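Local coordinates for protein cpftsy (Physcomitrella patens, PDB 4AK9) that probably serves as the GTP-binding receptor for the chloroplast signal recognition particle, guiding proteins to the thylakoid membrane, at residues Arg115-Lys129 with Asp199-Leu211. Numbering follows the deposited sequence.
Sequences RPAVLMIVGVNGGGK and DFDVVLCDTSGRL
Strands 117-123 and 202-205 lie side by side and parallel, their axes 4.7 Å apart at closest and 14° from parallel, joined by a ladder of backbone hydrogen bonds running from Ala117 N on Asp201 O to Ile121 N on Cys205 O. On one face of the sheet, Leu119 and Leu204 lie side by side, with CD2 of Leu119 3.6 Å from CD1 of Leu204. The other face carries Val118, Val203, Met120 and Cys205. Val118 CG1 is anti to the backbone N (chi1 176°) and meets SG of Cys205. Helix 126-142 packs on the leucine face, while Ala195 of helix 184-197 touches Val203.

Before the strands, the Arg115 guanidinium sits between two carboxylates. Asp201 OD1 lies over one face, 2.9 Å from NH1. Asp199 approaches the opposite face, and its OD2 is held to NH2 by charge alone. Water 1 joins Arg115 NE to Phe200 O at the edge of the group.

Beyond the strands, Thr207 OG1 donates to Ile121 O at 2.7 Å, extending the pairing through a side chain. The Lys129 chain, bent at chi3 (-64°), brings NZ to Thr207 O at 2.6 Å and to Gly123 O at 2.8 Å. NZ stands above both carbonyl planes. Water 3 is a further acceptor for NZ. Water 2 accepts from Gly123 N and donates to Thr207 OG1 and Ser208 O. Gly209 CA makes a CA-H...O contact of 3.4 Å with Gly123 O. Asn125 OD1 caps the helix by accepting from Gly128 N on a lone pair.

This strand-loop-helix fits the P-loop (Walker A) of an SRP-type GTPase, with its lysine held by the backbone carbonyls of Gly123 and, across the contact, Thr207.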
loop_
_atom_site.group_PDB
_atom_site.type_symbol
_atom_site.label_atom_id
_atom_site.label_comp_id
_atom_site.label_asym_id
_atom_site.label_seq_id
_atom_site.Cartn_x
_atom_site.Cartn_y
_atom_site.Cartn_z
ATOM N N ARG A 115 -15.319 -33.671 -18.646
ATOM C CA ARG A 115 -13.931 -33.397 -18.937
ATOM C C ARG A 115 -13.795 -33.169 -20.439
ATOM O O ARG A 115 -14.565 -33.722 -21.220
ATOM C CB ARG A 115 -13.053 -34.558 -18.460
ATOM C CG ARG A 115 -13.818 -35.836 -18.124
ATOM C CD ARG A 115 -13.674 -36.887 -19.235
ATOM N NE ARG A 115 -12.279 -37.046 -19.652
ATOM C CZ ARG A 115 -11.360 -37.695 -18.940
ATOM N NH1 ARG A 115 -11.694 -38.248 -17.780
ATOM N NH2 ARG A 115 -10.107 -37.792 -19.383
ATOM N N PRO A 116 -12.818 -32.352 -20.853
ATOM C CA PRO A 116 -11.815 -31.704 -20.000
ATOM C C PRO A 116 -12.352 -30.449 -19.310
ATOM O O PRO A 116 -13.218 -29.765 -19.868
ATOM C CB PRO A 116 -10.737 -31.301 -20.997
ATOM C CG PRO A 116 -11.482 -31.043 -22.265
ATOM C CD PRO A 116 -12.677 -31.958 -22.267
ATOM N N ALA A 117 -11.856 -30.171 -18.106
ATOM C CA ALA A 117 -12.010 -28.833 -17.534
ATOM C C ALA A 117 -10.972 -27.920 -18.187
ATOM O O ALA A 117 -9.892 -28.375 -18.618
ATOM C CB ALA A 117 -11.827 -28.853 -16.022
ATOM N N VAL A 118 -11.286 -26.629 -18.269
ATOM C CA VAL A 118 -10.377 -25.679 -18.888
ATOM C C VAL A 118 -10.173 -24.482 -17.944
ATOM O O VAL A 118 -11.135 -23.830 -17.529
ATOM C CB VAL A 118 -10.880 -25.181 -20.247
ATOM C CG1 VAL A 118 -9.937 -24.115 -20.823
ATOM C CG2 VAL A 118 -10.998 -26.367 -21.244
ATOM N N LEU A 119 -8.913 -24.225 -17.590
ATOM C CA LEU A 119 -8.590 -23.118 -16.672
ATOM C C LEU A 119 -7.776 -22.100 -17.462
ATOM O O LEU A 119 -6.717 -22.436 -18.028
ATOM C CB LEU A 119 -7.750 -23.650 -15.500
ATOM C CG LEU A 119 -8.364 -24.215 -14.223
ATOM C CD1 LEU A 119 -9.573 -25.046 -14.493
ATOM C CD2 LEU A 119 -7.339 -25.024 -13.457
ATOM N N MET A 120 -8.249 -20.857 -17.537
ATOM C CA MET A 120 -7.457 -19.805 -18.153
ATOM C C MET A 120 -6.726 -19.007 -17.070
ATOM O O MET A 120 -7.318 -18.635 -16.063
ATOM C CB MET A 120 -8.321 -18.870 -19.001
ATOM C CG MET A 120 -8.862 -19.525 -20.258
ATOM S SD MET A 120 -10.049 -18.411 -21.063
ATOM C CE MET A 120 -9.009 -17.180 -21.835
ATOM N N ILE A 121 -5.432 -18.805 -17.259
ATOM C CA ILE A 121 -4.623 -18.062 -16.293
ATOM C C ILE A 121 -4.382 -16.691 -16.914
ATOM O O ILE A 121 -3.882 -16.569 -18.057
ATOM C CB ILE A 121 -3.267 -18.753 -16.044
ATOM C CG1 ILE A 121 -3.434 -20.180 -15.515
ATOM C CG2 ILE A 121 -2.311 -17.866 -15.199
ATOM C CD1 ILE A 121 -4.524 -20.432 -14.508
ATOM N N VAL A 122 -4.768 -15.627 -16.208
ATOM C CA VAL A 122 -4.590 -14.287 -16.768
ATOM C C VAL A 122 -3.822 -13.368 -15.808
ATOM O O VAL A 122 -3.646 -13.700 -14.631
ATOM C CB VAL A 122 -5.957 -13.616 -17.097
ATOM C CG1 VAL A 122 -6.742 -14.487 -18.102
ATOM C CG2 VAL A 122 -6.769 -13.465 -15.823
ATOM N N GLY A 123 -3.375 -12.226 -16.312
ATOM C CA GLY A 123 -2.627 -11.288 -15.475
ATOM C C GLY A 123 -1.512 -10.571 -16.199
ATOM O O GLY A 123 -1.279 -10.785 -17.386
ATOM N N VAL A 124 -0.803 -9.710 -15.477
ATOM C CA VAL A 124 0.134 -8.815 -16.152
ATOM C C VAL A 124 1.502 -9.427 -16.362
ATOM O O VAL A 124 2.193 -9.100 -17.322
ATOM C CB VAL A 124 0.304 -7.462 -15.404
ATOM C CG1 VAL A 124 -1.028 -6.988 -14.869
ATOM C CG2 VAL A 124 1.317 -7.582 -14.282
ATOM N N ASN A 125 1.905 -10.320 -15.478
ATOM C CA ASN A 125 3.307 -10.691 -15.497
ATOM C C ASN A 125 3.506 -12.057 -16.097
ATOM O O ASN A 125 3.173 -13.068 -15.444
ATOM C CB ASN A 125 3.888 -10.664 -14.087
ATOM C CG ASN A 125 5.389 -10.800 -14.094
ATOM O OD1 ASN A 125 5.921 -11.909 -14.103
ATOM N ND2 ASN A 125 6.084 -9.662 -14.117
ATOM N N GLY A 126 4.050 -12.084 -17.321
ATOM C CA GLY A 126 4.240 -13.321 -18.070
ATOM C C GLY A 126 4.906 -14.390 -17.224
ATOM O O GLY A 126 4.480 -15.544 -17.175
ATOM N N GLY A 127 5.933 -13.986 -16.496
ATOM C CA GLY A 127 6.726 -14.932 -15.736
ATOM C C GLY A 127 6.052 -15.477 -14.490
ATOM O O GLY A 127 6.219 -16.663 -14.159
ATOM N N GLY A 128 5.316 -14.614 -13.777
ATOM C CA GLY A 128 4.561 -15.032 -12.612
ATOM C C GLY A 128 3.461 -15.990 -13.023
ATOM O O GLY A 128 3.216 -17.004 -12.336
ATOM N N LYS A 129 2.795 -15.655 -14.129
ATOM C CA LYS A 129 1.759 -16.499 -14.712
ATOM C C LYS A 129 2.327 -17.854 -15.110
ATOM O O LYS A 129 1.731 -18.895 -14.811
ATOM C CB LYS A 129 1.124 -15.838 -15.944
ATOM C CG LYS A 129 0.258 -14.646 -15.659
ATOM C CD LYS A 129 -0.567 -14.225 -16.915
ATOM C CE LYS A 129 0.302 -13.757 -18.068
ATOM N NZ LYS A 129 -0.523 -12.942 -19.040
ATOM N N ASP A 199 -8.871 -37.147 -24.498
ATOM C CA ASP A 199 -9.287 -37.595 -23.173
ATOM C C ASP A 199 -8.407 -37.026 -22.038
ATOM O O ASP A 199 -8.146 -37.715 -21.046
ATOM C CB ASP A 199 -9.289 -39.139 -23.138
ATOM C CG ASP A 199 -10.239 -39.714 -22.097
ATOM O OD1 ASP A 199 -11.468 -39.745 -22.357
ATOM O OD2 ASP A 199 -9.746 -40.154 -21.030
ATOM N N PHE A 200 -7.961 -35.775 -22.186
ATOM C CA PHE A 200 -7.237 -35.061 -21.117
ATOM C C PHE A 200 -8.225 -34.604 -20.049
ATOM O O PHE A 200 -9.383 -34.330 -20.363
ATOM C CB PHE A 200 -6.525 -33.839 -21.692
ATOM C CG PHE A 200 -5.207 -34.148 -22.367
ATOM C CD1 PHE A 200 -5.154 -34.463 -23.724
ATOM C CD2 PHE A 200 -4.017 -34.110 -21.645
ATOM C CE1 PHE A 200 -3.937 -34.741 -24.353
ATOM C CE2 PHE A 200 -2.798 -34.390 -22.260
ATOM C CZ PHE A 200 -2.755 -34.703 -23.616
ATOM N N ASP A 201 -7.788 -34.490 -18.798
ATOM C CA ASP A 201 -8.719 -34.111 -17.734
ATOM C C ASP A 201 -8.807 -32.601 -17.548
ATOM O O ASP A 201 -9.858 -32.081 -17.167
ATOM C CB ASP A 201 -8.327 -34.747 -16.412
ATOM C CG ASP A 201 -8.356 -36.270 -16.468
ATOM O OD1 ASP A 201 -9.464 -36.844 -16.603
ATOM O OD2 ASP A 201 -7.273 -36.891 -16.367
ATOM N N VAL A 202 -7.696 -31.908 -17.786
ATOM C CA VAL A 202 -7.620 -30.471 -17.473
ATOM C C VAL A 202 -6.726 -29.820 -18.504
ATOM O O VAL A 202 -5.700 -30.399 -18.875
ATOM C CB VAL A 202 -6.972 -30.221 -16.093
ATOM C CG1 VAL A 202 -6.787 -28.738 -15.870
ATOM C CG2 VAL A 202 -7.832 -30.787 -14.961
ATOM N N VAL A 203 -7.130 -28.649 -18.994
ATOM C CA VAL A 203 -6.287 -27.855 -19.867
ATOM C C VAL A 203 -5.943 -26.569 -19.111
ATOM O O VAL A 203 -6.839 -25.884 -18.617
ATOM C CB VAL A 203 -7.009 -27.435 -21.141
ATOM C CG1 VAL A 203 -6.104 -26.574 -22.017
ATOM C CG2 VAL A 203 -7.512 -28.665 -21.904
ATOM N N LEU A 204 -4.655 -26.262 -19.022
ATOM C CA LEU A 204 -4.171 -25.055 -18.334
ATOM C C LEU A 204 -3.689 -24.064 -19.380
ATOM O O LEU A 204 -2.677 -24.284 -20.037
ATOM C CB LEU A 204 -3.025 -25.411 -17.371
ATOM C CG LEU A 204 -3.259 -25.694 -15.885
ATOM C CD1 LEU A 204 -4.679 -26.069 -15.590
ATOM C CD2 LEU A 204 -2.274 -26.722 -15.266
ATOM N N CYS A 205 -4.407 -22.957 -19.550
ATOM C CA CYS A 205 -4.111 -21.979 -20.634
ATOM C C CYS A 205 -3.356 -20.754 -20.161
ATOM O O CYS A 205 -3.796 -20.072 -19.234
ATOM C CB CYS A 205 -5.422 -21.473 -21.269
ATOM S SG CYS A 205 -6.483 -22.772 -21.942
ATOM N N ASP A 206 -2.245 -20.442 -20.807
ATOM C CA ASP A 206 -1.588 -19.158 -20.576
ATOM C C ASP A 206 -2.191 -18.147 -21.531
ATOM O O ASP A 206 -2.720 -18.516 -22.577
ATOM C CB ASP A 206 -0.090 -19.272 -20.814
ATOM C CG ASP A 206 0.698 -18.118 -20.187
ATOM O OD1 ASP A 206 0.088 -17.287 -19.455
ATOM O OD2 ASP A 206 1.929 -18.062 -20.412
ATOM N N THR A 207 -2.146 -16.869 -21.165
ATOM C CA THR A 207 -2.698 -15.806 -22.014
ATOM C C THR A 207 -1.760 -14.610 -21.990
ATOM O O THR A 207 -0.931 -14.474 -21.071
ATOM C CB THR A 207 -4.083 -15.313 -21.510
ATOM O OG1 THR A 207 -3.964 -14.856 -20.143
ATOM C CG2 THR A 207 -5.119 -16.423 -21.573
ATOM N N SER A 208 -1.889 -13.732 -22.981
ATOM C CA SER A 208 -1.058 -12.532 -22.987
ATOM C C SER A 208 -1.663 -11.490 -22.046
ATOM O O SER A 208 -2.880 -11.445 -21.845
ATOM C CB SER A 208 -0.919 -11.969 -24.394
ATOM O OG SER A 208 -0.422 -12.965 -25.268
ATOM N N GLY A 209 -0.821 -10.659 -21.449
ATOM C CA GLY A 209 -1.338 -9.577 -20.616
ATOM C C GLY A 209 -0.249 -8.573 -20.320
ATOM O O GLY A 209 0.933 -8.929 -20.343
ATOM N N ARG A 210 -0.649 -7.325 -20.092
ATOM C CA ARG A 210 0.270 -6.269 -19.716
ATOM C C ARG A 210 -0.229 -5.568 -18.455
ATOM O O ARG A 210 -1.369 -5.741 -18.043
ATOM C CB ARG A 210 0.376 -5.236 -20.841
ATOM C CG ARG A 210 0.863 -5.815 -22.170
ATOM C CD ARG A 210 2.394 -5.806 -22.285
ATOM N NE ARG A 210 3.025 -4.493 -22.049
ATOM C CZ ARG A 210 2.699 -3.336 -22.646
ATOM N NH1 ARG A 210 1.712 -3.264 -23.539
ATOM N NH2 ARG A 210 3.374 -2.223 -22.339
ATOM N N LEU A 211 0.633 -4.749 -17.881
ATOM C CA LEU A 211 0.268 -3.979 -16.695
ATOM C C LEU A 211 -0.859 -3.026 -16.988
ATOM O O LEU A 211 -1.779 -2.864 -16.182
ATOM C CB LEU A 211 1.483 -3.214 -16.220
ATOM C CG LEU A 211 1.265 -2.443 -14.922
ATOM C CD1 LEU A 211 0.724 -3.364 -13.835
ATOM C CD2 LEU A 211 2.625 -1.860 -14.552
HETATM O O HOH W 1 -11.256 -35.460 -21.935
HETATM O O HOH W 2 -3.683 -12.119 -19.209
HETATM O O HOH W 3 1.710 -12.141 -20.360
#